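Local coordinates for centrosomal protein of 104 kDa (Homo sapiens, PDB 5LPH) that is required for cilium formation and for structural integrity at the ciliary tip, and binds tubulin through the HEAT-repeat TOG domain described here, at residues A53-C57 against F95-R99; L90-V94 against E133-C137; R98-D103 against V144-R148; L116-T121 against E166-F170. One frame throughout, in Å; residues are numbered along the deposited sequence.

Contact 1: A53-C57 against F95-R99; sequences AEAYC and FLVRR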
loop_
_atom_site.group_PDB
_atom_site.type_symbol
_atom_site.label_atom_id
_atom_site.label_comp_id
_atom_site.label_asym_id
_atom_site.label_seq_id
_atom_site.Cartn_x
_atom_site.Cartn_y
_atom_site.Cartn_z
ATOM N N ALA A 53 19.543 17.517 0.445
ATOM C CA ALA A 53 20.860 16.889 0.606
ATOM C C ALA A 53 20.918 15.986 1.845
ATOM O O ALA A 53 21.432 14.879 1.767
ATOM C CB ALA A 53 21.952 17.949 0.675
ATOM N N GLU A 54 20.397 16.475 2.972
ATOM C CA GLU A 54 20.224 15.665 4.187
ATOM C C GLU A 54 19.489 14.347 3.905
ATOM O O GLU A 54 19.961 13.268 4.278
ATOM C CB GLU A 54 19.414 16.417 5.241
ATOM C CG GLU A 54 20.171 17.323 6.188
ATOM C CD GLU A 54 19.303 17.678 7.387
ATOM O OE1 GLU A 54 18.333 18.440 7.193
ATOM O OE2 GLU A 54 19.569 17.171 8.506
ATOM N N ALA A 55 18.336 14.458 3.242
ATOM C CA ALA A 55 17.489 13.304 2.911
ATOM C C ALA A 55 18.159 12.273 2.010
ATOM O O ALA A 55 17.855 11.090 2.114
ATOM C CB ALA A 55 16.182 13.772 2.278
ATOM N N TYR A 56 19.059 12.723 1.136
ATOM C CA TYR A 56 19.768 11.845 0.187
ATOM C C TYR A 56 21.089 11.255 0.688
ATOM O O TYR A 56 21.623 10.338 0.058
ATOM C CB TYR A 56 20.053 12.596 -1.122
ATOM C CG TYR A 56 18.967 12.457 -2.166
ATOM C CD1 TYR A 56 17.793 13.203 -2.082
ATOM C CD2 TYR A 56 19.121 11.598 -3.247
ATOM C CE1 TYR A 56 16.799 13.085 -3.036
ATOM C CE2 TYR A 56 18.128 11.472 -4.211
ATOM C CZ TYR A 56 16.967 12.217 -4.095
ATOM O OH TYR A 56 15.971 12.115 -5.028
ATOM N N CYS A 57 21.633 11.770 1.787
ATOM C CA CYS A 57 23.009 11.431 2.170
ATOM C C CYS A 57 23.122 10.073 2.875
ATOM O O CYS A 57 22.117 9.453 3.244
ATOM C CB CYS A 57 23.615 12.542 3.025
ATOM S SG CYS A 57 23.098 12.534 4.740
ATOM N N PHE A 95 7.388 13.358 -2.431
ATOM C CA PHE A 95 8.554 12.884 -3.193
ATOM C C PHE A 95 9.647 12.309 -2.267
ATOM O O PHE A 95 10.212 11.253 -2.555
ATOM C CB PHE A 95 9.109 14.004 -4.098
ATOM C CG PHE A 95 10.423 13.669 -4.755
ATOM C CD1 PHE A 95 11.627 13.997 -4.139
ATOM C CD2 PHE A 95 10.460 13.038 -5.990
ATOM C CE1 PHE A 95 12.839 13.687 -4.734
ATOM C CE2 PHE A 95 11.672 12.729 -6.596
ATOM C CZ PHE A 95 12.864 13.054 -5.964
ATOM N N LEU A 96 9.933 13.005 -1.168
ATOM C CA LEU A 96 10.920 12.536 -0.186
ATOM C C LEU A 96 10.427 11.345 0.648
ATOM O O LEU A 96 11.206 10.435 0.920
ATOM C CB LEU A 96 11.378 13.679 0.728
ATOM C CG LEU A 96 12.230 14.775 0.079
ATOM C CD1 LEU A 96 12.581 15.821 1.118
ATOM C CD2 LEU A 96 13.503 14.228 -0.553
ATOM N N VAL A 97 9.152 11.352 1.039
ATOM C CA VAL A 97 8.542 10.207 1.735
ATOM C C VAL A 97 8.662 8.932 0.904
ATOM O O VAL A 97 9.062 7.888 1.413
ATOM C CB VAL A 97 7.063 10.485 2.095
ATOM C CG1 VAL A 97 6.281 9.204 2.397
ATOM C CG2 VAL A 97 6.997 11.432 3.283
ATOM N N ARG A 98 8.346 9.040 -0.380
ATOM C CA ARG A 98 8.410 7.910 -1.309
ATOM C C ARG A 98 9.780 7.216 -1.335
ATOM O O ARG A 98 9.856 5.993 -1.369
ATOM C CB ARG A 98 8.027 8.384 -2.716
ATOM C CG ARG A 98 7.935 7.304 -3.775
ATOM C CD ARG A 98 7.602 7.916 -5.121
ATOM N NE ARG A 98 7.920 7.012 -6.226
ATOM C CZ ARG A 98 7.101 6.093 -6.738
ATOM N NH1 ARG A 98 5.870 5.910 -6.255
ATOM N NH2 ARG A 98 7.515 5.342 -7.755
ATOM N N ARG A 99 10.854 7.994 -1.340
ATOM C CA ARG A 99 12.202 7.417 -1.356
ATOM C C ARG A 99 12.593 6.872 0.033
ATOM O O ARG A 99 13.160 5.781 0.132
ATOM C CB ARG A 99 13.201 8.389 -1.989
ATOM C CG ARG A 99 13.566 9.638 -1.221
ATOM C CD ARG A 99 14.723 10.363 -1.891
ATOM N NE ARG A 99 16.043 9.841 -1.501
ATOM C CZ ARG A 99 16.848 9.066 -2.243
ATOM N NH1 ARG A 99 16.524 8.669 -3.476
ATOM N NH2 ARG A 99 18.021 8.687 -1.736
#

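Contact 2: L90-V94 against E133-C137; sequences LRASV and ETAHC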
loop_
_atom_site.group_PDB
_atom_site.type_symbol
_atom_site.label_atom_id
_atom_site.label_comp_id
_atom_site.label_asym_id
_atom_site.label_seq_id
_atom_site.Cartn_x
_atom_site.Cartn_y
_atom_site.Cartn_z
ATOM N N LEU A 90 3.459 20.030 -0.278
ATOM C CA LEU A 90 2.936 18.673 -0.140
ATOM C C LEU A 90 3.554 17.716 -1.157
ATOM O O LEU A 90 3.957 16.614 -0.784
ATOM C CB LEU A 90 1.409 18.668 -0.257
ATOM C CG LEU A 90 0.698 17.316 -0.106
ATOM C CD1 LEU A 90 -0.645 17.498 0.580
ATOM C CD2 LEU A 90 0.503 16.606 -1.440
ATOM N N ARG A 91 3.625 18.137 -2.423
ATOM C CA ARG A 91 4.158 17.285 -3.501
ATOM C C ARG A 91 5.658 17.010 -3.353
ATOM O O ARG A 91 6.127 15.909 -3.658
ATOM C CB ARG A 91 3.841 17.877 -4.889
ATOM C CG ARG A 91 2.361 17.767 -5.251
ATOM C CD ARG A 91 1.974 18.220 -6.650
ATOM N NE ARG A 91 0.516 18.383 -6.710
ATOM C CZ ARG A 91 -0.322 17.532 -7.298
ATOM N NH1 ARG A 91 -1.627 17.767 -7.269
ATOM N NH2 ARG A 91 0.136 16.460 -7.925
ATOM N N ALA A 92 6.403 18.006 -2.880
ATOM C CA ALA A 92 7.835 17.847 -2.624
ATOM C C ALA A 92 8.083 16.924 -1.428
ATOM O O ALA A 92 9.008 16.111 -1.446
ATOM C CB ALA A 92 8.475 19.197 -2.377
ATOM N N SER A 93 7.255 17.066 -0.395
ATOM C CA SER A 93 7.333 16.214 0.785
ATOM C C SER A 93 6.985 14.759 0.478
ATOM O O SER A 93 7.655 13.848 0.962
ATOM C CB SER A 93 6.440 16.755 1.899
ATOM O OG SER A 93 6.872 18.053 2.256
ATOM N N VAL A 94 5.959 14.551 -0.340
ATOM C CA VAL A 94 5.585 13.207 -0.785
ATOM C C VAL A 94 6.702 12.559 -1.611
ATOM O O VAL A 94 6.933 11.350 -1.496
ATOM C CB VAL A 94 4.232 13.219 -1.543
ATOM C CG1 VAL A 94 3.975 11.900 -2.258
ATOM C CG2 VAL A 94 3.097 13.503 -0.570
ATOM N N GLU A 133 -5.358 15.860 -3.747
ATOM C CA GLU A 133 -4.142 15.832 -2.920
ATOM C C GLU A 133 -4.030 14.533 -2.131
ATOM O O GLU A 133 -2.984 13.877 -2.158
ATOM C CB GLU A 133 -4.077 17.033 -1.969
ATOM C CG GLU A 133 -3.437 18.263 -2.588
ATOM C CD GLU A 133 -4.265 18.854 -3.715
ATOM O OE1 GLU A 133 -3.751 18.937 -4.855
ATOM O OE2 GLU A 133 -5.437 19.215 -3.459
ATOM N N THR A 134 -5.108 14.168 -1.436
ATOM C CA THR A 134 -5.174 12.896 -0.715
ATOM C C THR A 134 -4.841 11.734 -1.643
ATOM O O THR A 134 -3.998 10.901 -1.318
ATOM C CB THR A 134 -6.552 12.676 -0.069
ATOM O OG1 THR A 134 -6.820 13.742 0.848
ATOM C CG2 THR A 134 -6.596 11.357 0.692
ATOM N N ALA A 135 -5.474 11.715 -2.811
ATOM C CA ALA A 135 -5.203 10.696 -3.827
ATOM C C ALA A 135 -3.734 10.667 -4.248
ATOM O O ALA A 135 -3.159 9.598 -4.414
ATOM C CB ALA A 135 -6.099 10.902 -5.042
ATOM N N HIS A 136 -3.137 11.842 -4.430
ATOM C CA HIS A 136 -1.721 11.932 -4.803
ATOM C C HIS A 136 -0.790 11.294 -3.745
ATOM O O HIS A 136 0.100 10.525 -4.100
ATOM C CB HIS A 136 -1.323 13.387 -5.079
ATOM C CG HIS A 136 0.103 13.545 -5.500
ATOM N ND1 HIS A 136 0.534 13.308 -6.788
ATOM C CD2 HIS A 136 1.201 13.896 -4.793
ATOM C CE1 HIS A 136 1.836 13.517 -6.859
ATOM N NE2 HIS A 136 2.263 13.876 -5.661
ATOM N N CYS A 137 -1.017 11.598 -2.468
ATOM C CA CYS A 137 -0.258 10.983 -1.371
ATOM C C CYS A 137 -0.344 9.464 -1.402
ATOM O O CYS A 137 0.668 8.765 -1.309
ATOM C CB CYS A 137 -0.763 11.472 -0.016
ATOM S SG CYS A 137 -0.495 13.230 0.274
HETATM O O HOH W 1 5.236 13.999 -5.331
#

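Contact 3: R98-D103 against V144-R148; sequences RRAIKD and VLLTR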
loop_
_atom_site.group_PDB
_atom_site.type_symbol
_atom_site.label_atom_id
_atom_site.label_comp_id
_atom_site.label_asym_id
_atom_site.label_seq_id
_atom_site.Cartn_x
_atom_site.Cartn_y
_atom_site.Cartn_z
ATOM N N ARG A 98 8.346 9.040 -0.380
ATOM C CA ARG A 98 8.410 7.910 -1.309
ATOM C C ARG A 98 9.780 7.216 -1.335
ATOM O O ARG A 98 9.856 5.993 -1.369
ATOM C CB ARG A 98 8.027 8.384 -2.716
ATOM C CG ARG A 98 7.935 7.304 -3.775
ATOM C CD ARG A 98 7.602 7.916 -5.121
ATOM N NE ARG A 98 7.920 7.012 -6.226
ATOM C CZ ARG A 98 7.101 6.093 -6.738
ATOM N NH1 ARG A 98 5.870 5.910 -6.255
ATOM N NH2 ARG A 98 7.515 5.342 -7.755
ATOM N N ARG A 99 10.854 7.994 -1.340
ATOM C CA ARG A 99 12.202 7.417 -1.356
ATOM C C ARG A 99 12.593 6.872 0.033
ATOM O O ARG A 99 13.160 5.781 0.132
ATOM C CB ARG A 99 13.201 8.389 -1.989
ATOM C CG ARG A 99 13.566 9.638 -1.221
ATOM C CD ARG A 99 14.723 10.363 -1.891
ATOM N NE ARG A 99 16.043 9.841 -1.501
ATOM C CZ ARG A 99 16.848 9.066 -2.243
ATOM N NH1 ARG A 99 16.524 8.669 -3.476
ATOM N NH2 ARG A 99 18.021 8.687 -1.736
ATOM N N ALA A 100 12.191 7.574 1.091
ATOM C CA ALA A 100 12.453 7.138 2.466
ATOM C C ALA A 100 11.698 5.868 2.898
ATOM O O ALA A 100 12.139 5.183 3.823
ATOM C CB ALA A 100 12.165 8.264 3.442
ATOM N N ILE A 101 10.584 5.549 2.237
ATOM C CA ILE A 101 9.908 4.260 2.442
ATOM C C ILE A 101 10.803 3.077 2.033
ATOM O O ILE A 101 10.671 1.988 2.590
ATOM C CB ILE A 101 8.526 4.216 1.736
ATOM C CG1 ILE A 101 7.536 5.116 2.487
ATOM C CG2 ILE A 101 7.957 2.805 1.699
ATOM C CD1 ILE A 101 6.297 5.488 1.695
ATOM N N LYS A 102 11.714 3.292 1.084
ATOM C CA LYS A 102 12.710 2.276 0.704
ATOM C C LYS A 102 14.015 2.309 1.534
ATOM O O LYS A 102 14.994 1.677 1.141
ATOM C CB LYS A 102 13.047 2.399 -0.796
ATOM C CG LYS A 102 11.970 1.868 -1.732
ATOM C CD LYS A 102 12.232 2.247 -3.188
ATOM C CE LYS A 102 11.801 3.681 -3.485
ATOM N NZ LYS A 102 11.877 4.037 -4.932
ATOM N N ASP A 103 14.047 3.009 2.671
ATOM C CA ASP A 103 15.316 3.203 3.391
ATOM C C ASP A 103 15.845 1.903 4.002
ATOM O O ASP A 103 15.072 1.052 4.433
ATOM C CB ASP A 103 15.211 4.275 4.485
ATOM C CG ASP A 103 16.557 4.917 4.797
ATOM O OD1 ASP A 103 16.929 5.874 4.078
ATOM O OD2 ASP A 103 17.249 4.469 5.742
ATOM N N VAL A 144 4.919 1.567 -3.253
ATOM C CA VAL A 144 6.271 1.435 -2.719
ATOM C C VAL A 144 6.216 0.769 -1.342
ATOM O O VAL A 144 7.079 -0.039 -0.994
ATOM C CB VAL A 144 6.974 2.805 -2.622
ATOM C CG1 VAL A 144 8.392 2.641 -2.103
ATOM C CG2 VAL A 144 7.002 3.481 -3.989
ATOM N N LEU A 145 5.190 1.109 -0.570
ATOM C CA LEU A 145 4.970 0.497 0.732
ATOM C C LEU A 145 4.619 -0.992 0.626
ATOM O O LEU A 145 5.036 -1.782 1.475
ATOM C CB LEU A 145 3.885 1.266 1.484
ATOM C CG LEU A 145 3.840 1.192 3.007
ATOM C CD1 LEU A 145 5.196 1.368 3.678
ATOM C CD2 LEU A 145 2.887 2.254 3.510
ATOM N N LEU A 146 3.881 -1.371 -0.422
ATOM C CA LEU A 146 3.585 -2.790 -0.694
ATOM C C LEU A 146 4.831 -3.613 -1.013
ATOM O O LEU A 146 4.887 -4.781 -0.645
ATOM C CB LEU A 146 2.569 -2.968 -1.832
ATOM C CG LEU A 146 1.082 -2.887 -1.477
ATOM C CD1 LEU A 146 0.273 -2.855 -2.768
ATOM C CD2 LEU A 146 0.640 -4.046 -0.589
ATOM N N THR A 147 5.807 -3.023 -1.703
ATOM C CA THR A 147 7.102 -3.689 -1.921
ATOM C C THR A 147 7.815 -4.016 -0.598
ATOM O O THR A 147 8.422 -5.079 -0.485
ATOM C CB THR A 147 8.064 -2.892 -2.828
ATOM O OG1 THR A 147 8.227 -1.571 -2.313
ATOM C CG2 THR A 147 7.541 -2.832 -4.255
ATOM N N ARG A 148 7.709 -3.132 0.400
ATOM C CA ARG A 148 8.272 -3.396 1.735
ATOM C C ARG A 148 7.563 -4.506 2.530
ATOM O O ARG A 148 8.119 -4.989 3.521
ATOM C CB ARG A 148 8.326 -2.122 2.602
ATOM C CG ARG A 148 9.157 -0.950 2.074
ATOM C CD ARG A 148 10.549 -1.309 1.564
ATOM N NE ARG A 148 11.427 -1.933 2.563
ATOM C CZ ARG A 148 12.172 -1.296 3.475
ATOM N NH1 ARG A 148 12.164 0.030 3.593
ATOM N NH2 ARG A 148 12.937 -2.004 4.298
#

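Contact 4: L116-T121 against E166-F170; sequences LKMIIT and EMALF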
loop_
_atom_site.group_PDB
_atom_site.type_symbol
_atom_site.label_atom_id
_atom_site.label_comp_id
_atom_site.label_asym_id
_atom_site.label_seq_id
_atom_site.Cartn_x
_atom_site.Cartn_y
_atom_site.Cartn_z
ATOM N N LEU A 116 4.069 10.769 6.562
ATOM C CA LEU A 116 2.995 10.452 5.618
ATOM C C LEU A 116 1.636 10.531 6.293
ATOM O O LEU A 116 0.716 11.145 5.755
ATOM C CB LEU A 116 3.197 9.058 5.006
ATOM C CG LEU A 116 2.235 8.615 3.898
ATOM C CD1 LEU A 116 2.081 9.661 2.803
ATOM C CD2 LEU A 116 2.697 7.291 3.305
ATOM N N LYS A 117 1.529 9.931 7.476
ATOM C CA LYS A 117 0.297 9.983 8.259
ATOM C C LYS A 117 -0.107 11.421 8.617
ATOM O O LYS A 117 -1.282 11.771 8.527
ATOM C CB LYS A 117 0.406 9.119 9.523
ATOM C CG LYS A 117 -0.794 9.237 10.452
ATOM C CD LYS A 117 -0.882 8.098 11.448
ATOM C CE LYS A 117 -2.014 8.351 12.434
ATOM N NZ LYS A 117 -2.080 7.310 13.492
HETATM N N MSE A 118 0.861 12.249 9.001
HETATM C CA MSE A 118 0.590 13.656 9.338
HETATM C C MSE A 118 0.077 14.413 8.135
HETATM O O MSE A 118 -0.817 15.241 8.260
HETATM C CB MSE A 118 1.838 14.339 9.904
HETATM C CG MSE A 118 1.599 15.819 10.244
HETATM SE SE MSE A 118 2.029 16.917 8.658
HETATM C CE MSE A 118 3.948 16.634 8.939
ATOM N N ILE A 119 0.653 14.156 6.958
ATOM C CA ILE A 119 0.229 14.835 5.723
ATOM C C ILE A 119 -1.230 14.504 5.368
ATOM O O ILE A 119 -2.017 15.404 5.076
ATOM C CB ILE A 119 1.164 14.508 4.527
ATOM C CG1 ILE A 119 2.538 15.152 4.736
ATOM C CG2 ILE A 119 0.583 15.022 3.212
ATOM C CD1 ILE A 119 3.640 14.543 3.898
ATOM N N ILE A 120 -1.578 13.219 5.392
ATOM C CA ILE A 120 -2.929 12.778 5.029
ATOM C C ILE A 120 -3.973 13.170 6.088
ATOM O O ILE A 120 -5.047 13.638 5.736
ATOM C CB ILE A 120 -2.981 11.252 4.754
ATOM C CG1 ILE A 120 -2.123 10.902 3.531
ATOM C CG2 ILE A 120 -4.422 10.786 4.534
ATOM C CD1 ILE A 120 -1.743 9.438 3.435
ATOM N N THR A 121 -3.640 12.984 7.366
ATOM C CA THR A 121 -4.599 13.087 8.481
ATOM C C THR A 121 -4.672 14.459 9.168
ATOM O O THR A 121 -5.667 14.754 9.831
ATOM C CB THR A 121 -4.264 11.959 9.511
ATOM O OG1 THR A 121 -4.474 10.694 8.878
ATOM C CG2 THR A 121 -5.054 11.981 10.848
ATOM N N GLU A 166 -4.093 0.800 8.211
ATOM C CA GLU A 166 -4.405 2.061 8.890
ATOM C C GLU A 166 -4.869 3.152 7.909
ATOM O O GLU A 166 -5.862 3.835 8.171
ATOM C CB GLU A 166 -3.175 2.544 9.669
ATOM C CG GLU A 166 -3.471 3.451 10.849
ATOM C CD GLU A 166 -2.216 3.850 11.611
ATOM O OE1 GLU A 166 -1.264 3.032 11.702
ATOM O OE2 GLU A 166 -2.184 4.992 12.124
HETATM N N MSE A 167 -4.161 3.307 6.789
HETATM C CA MSE A 167 -4.521 4.309 5.771
HETATM C C MSE A 167 -5.791 3.934 5.052
HETATM O O MSE A 167 -6.630 4.798 4.811
HETATM C CB MSE A 167 -3.461 4.530 4.685
HETATM C CG MSE A 167 -2.214 5.331 5.007
HETATM SE SE MSE A 167 -1.479 5.878 3.244
HETATM C CE MSE A 167 -0.996 4.120 2.485
ATOM N N ALA A 168 -5.954 2.655 4.714
ATOM C CA ALA A 168 -7.169 2.173 4.044
ATOM C C ALA A 168 -8.470 2.489 4.797
ATOM O O ALA A 168 -9.531 2.611 4.170
ATOM C CB ALA A 168 -7.071 0.679 3.773
ATOM N N LEU A 169 -8.381 2.608 6.126
ATOM C CA LEU A 169 -9.533 2.906 6.982
ATOM C C LEU A 169 -9.657 4.377 7.446
ATOM O O LEU A 169 -10.678 4.732 8.036
ATOM C CB LEU A 169 -9.544 1.939 8.184
ATOM C CG LEU A 169 -9.917 0.485 7.812
ATOM C CD1 LEU A 169 -9.299 -0.624 8.670
ATOM C CD2 LEU A 169 -11.436 0.375 7.788
ATOM N N PHE A 170 -8.660 5.227 7.177
ATOM C CA PHE A 170 -8.829 6.683 7.343
ATOM C C PHE A 170 -9.970 7.153 6.438
ATOM O O PHE A 170 -10.014 6.811 5.254
ATOM C CB PHE A 170 -7.563 7.488 6.954
ATOM C CG PHE A 170 -6.359 7.325 7.897
ATOM C CD1 PHE A 170 -6.454 6.947 9.259
ATOM C CD2 PHE A 170 -5.086 7.587 7.392
ATOM C CE1 PHE A 170 -5.301 6.822 10.045
ATOM C CE2 PHE A 170 -3.943 7.457 8.169
ATOM C CZ PHE A 170 -4.049 7.079 9.497
#

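Contact 1: A53-C57 against F95-R99
A55 and L96 bring the two backbones closest, their CA atoms 7.3 Å apart, where the last turn of helix 49-56 meets the later part of helix 83-100; C57 is the first residue to leave the helical conformation. At this point A55 points its methyl group at the partner helix, and CB rests against CD2 of L96 at 3.9 Å. Beside this small apolar touch lies the main feature, the stack of R99 on Y56. The guanidinium lies flat over one face of the phenol ring, the planes only 10° apart and R99 CZ 3.6 Å from the centroid of the Y56 ring, close to the ring normal. This is a cation-pi interaction in parallel geometry. R99 leaves CB between the backbone N and the carbonyl carbon (chi1 70°) and runs on extended, which brings CD over the ring in a CH-pi contact, 4.0 Å from the centroid of Y56; the bend at chi3 (-84°) then turns NE and the guanidinium flat onto it. One edge of the guanidinium faces the backbone O of A55, with R99 NE 4.2 Å from that oxygen. The far end of the tyrosine meets a different neighbour: Y56 OH sits at the edge of the F95 ring, 3.4 Å from F95 CZ. It is also hydrogen-bonded to E39, which would help to fix the ring against R99; F95 and R99 touch E39 too. The contact joins the short helix 49-56 to the long helix 83-100 in the helical array of a HEAT-repeat TOG domain, through an arginine-tyrosine cation-pi stack near the surface.

Contact 2: L90-V94 against E133-C137
V94 and L90 close on the sulfur of C137 to form the compact side of this contact, between two helices that run almost parallel: their short segments differ by 13° in direction and approach to 10.7 Å between axes. V94 CG2 lies 3.7 Å from C137 SG, and L90 CD2 meets the same sulfur at 3.9 Å; SG is brought there by standing anti to its own carbonyl carbon (chi1 -65°). All three residues are buried, and I119 of helix 106-126 packs against both L90 and C137, closing the apolar layer from a third helix. H136 borders this layer, its CD2 reaching towards the methyl groups of L90 and V94, and leads to the more open side. There R91, exposed and deposited in two conformers, in this one runs extended from CG to NE over one face of the imidazole, NH2 3.4 Å from H136 ND1 but too poorly angled for a hydrogen bond. It also forms a salt bridge whose hydrogen bond, NH1 to E133 OE1 at 3.4 Å, is weak, with an N-H...O angle of 133°. OE2 of E133 is held by S130. A water bridges the helices, giving a hydrogen bond to R91 O at 2.7 Å and lying in the ring plane of H136, 3.0 Å from NE2. Apolar contacts thus carry the buried side, whereas R91's direct polar contacts are long and its two conformers suggest mobility; when so placed, R91 would probably disfavour a second proton on H136.

Contact 3: R98-D103 against V144-R148
Part of this contact falls in the first HEAT repeat of the TOG domain: V144 to R148, at the end of helix 131-147, meet the turn that follows helix 83-100. R148 reaches into that turn, a type I beta turn from A100 to D103, and its NH1 grips two backbone oxygens. The bond to I101 O is short, 2.7 Å, with an N-H...O angle of 153°; the oxygen lies near the guanidinium plane, while the donor is tilted 26° from the carbonyl plane. The second bond, from R148 NH1 to D103 O at 3.2 Å, is weak. The arginine's CG passes I101 O and CG2, and bends at chi2 and chi3 bring NH1 round to I101 O. On the apolar side of the contact, I101 CG2 fits between L145 CD1 at 3.7 Å and V144 CG1 at 3.8 Å. The aliphatic part of K102 crosses the same V144 methyl, CG to CG1 at 3.7 Å. The other branch, V144 CG2, lies over one face of the R98 guanidinium, 3.5 Å from NH1, which is itself hydrogen-bonded to the backbone O of R140. D151, in a salt bridge with R148 NH2, and the two carbonyl oxygens give the R148 cation polar partners while F109 of helix 106-126 makes a cation-pi contact, which together would fix its position between turn and helices.

Contact 4: L116-T121 against E166-F170
K117 and T121, one turn apart on helix 106-126, lie opposite M167 and F170 at the end of helix 154-169, with CA atoms 7.8 Å apart in both pairs; the first helix widens into a pi-type turn at 119-121. On the outer side K117 extends fully beyond CG and passes across E166 at about a right angle. Its NZ donates to E166 OE2 at 2.7 Å, meeting the carboxylate oxygen nearly along the C-O axis, so hydrogen bond and salt bridge coincide. The methylenes of K117 serve as well, CE lying 3.8 Å from F170 CZ. The phenyl ring is held between two oxygens: T121 OG1 lies over one face, 3.4 Å from F170 CE2 and displaced toward the rim, while the backbone O of E166 lies over the opposite face. T121 places its hydroxyl there by setting OG1 anti to its own carbonyl carbon (chi1 -64°). Deeper in, the chemistry becomes apolar. I120 CD1 presses against the selenium of M167, a selenomethionine, at 3.6 Å, and I120 CG2 is 4.3 Å from F170 CD2. L116 adds a looser touch to the same selenium. Helix 131-147 covers this inner side through C137 on I120, T141 on L116 and I142 on M167. F170 itself stands at the N-cap position of helix 171-174. The contact thus links helices on either side of helix 131-147 in sequence, within the stacked helical layers of a HEAT-repeat TOG domain, and its second segment belongs to the first HEAT repeat.

Overall arrangement
Helix 83-100 serves contacts 1, 2 and 3, meeting helix 49-56 in contact 1 and helix 131-147 in the other two. Contact 2 is the buried one and contact 1 the surface one; contacts 3 and 4 are partly buried. Contacts 2 and 4 meet directly, C137 SG lying 3.6 Å from I119 CG2, so their apolar sides share one interior, and V97, in a segment of contact 1 but outside its interface, packs on L116 of contact 4. Arginine recurs in different roles: stacked on an aromatic ring in contact 1, weakly paired with a carboxylate in contact 2 and gripping backbone oxygens in contact 3. Contact 4 relies on a lysine-glutamate pair instead.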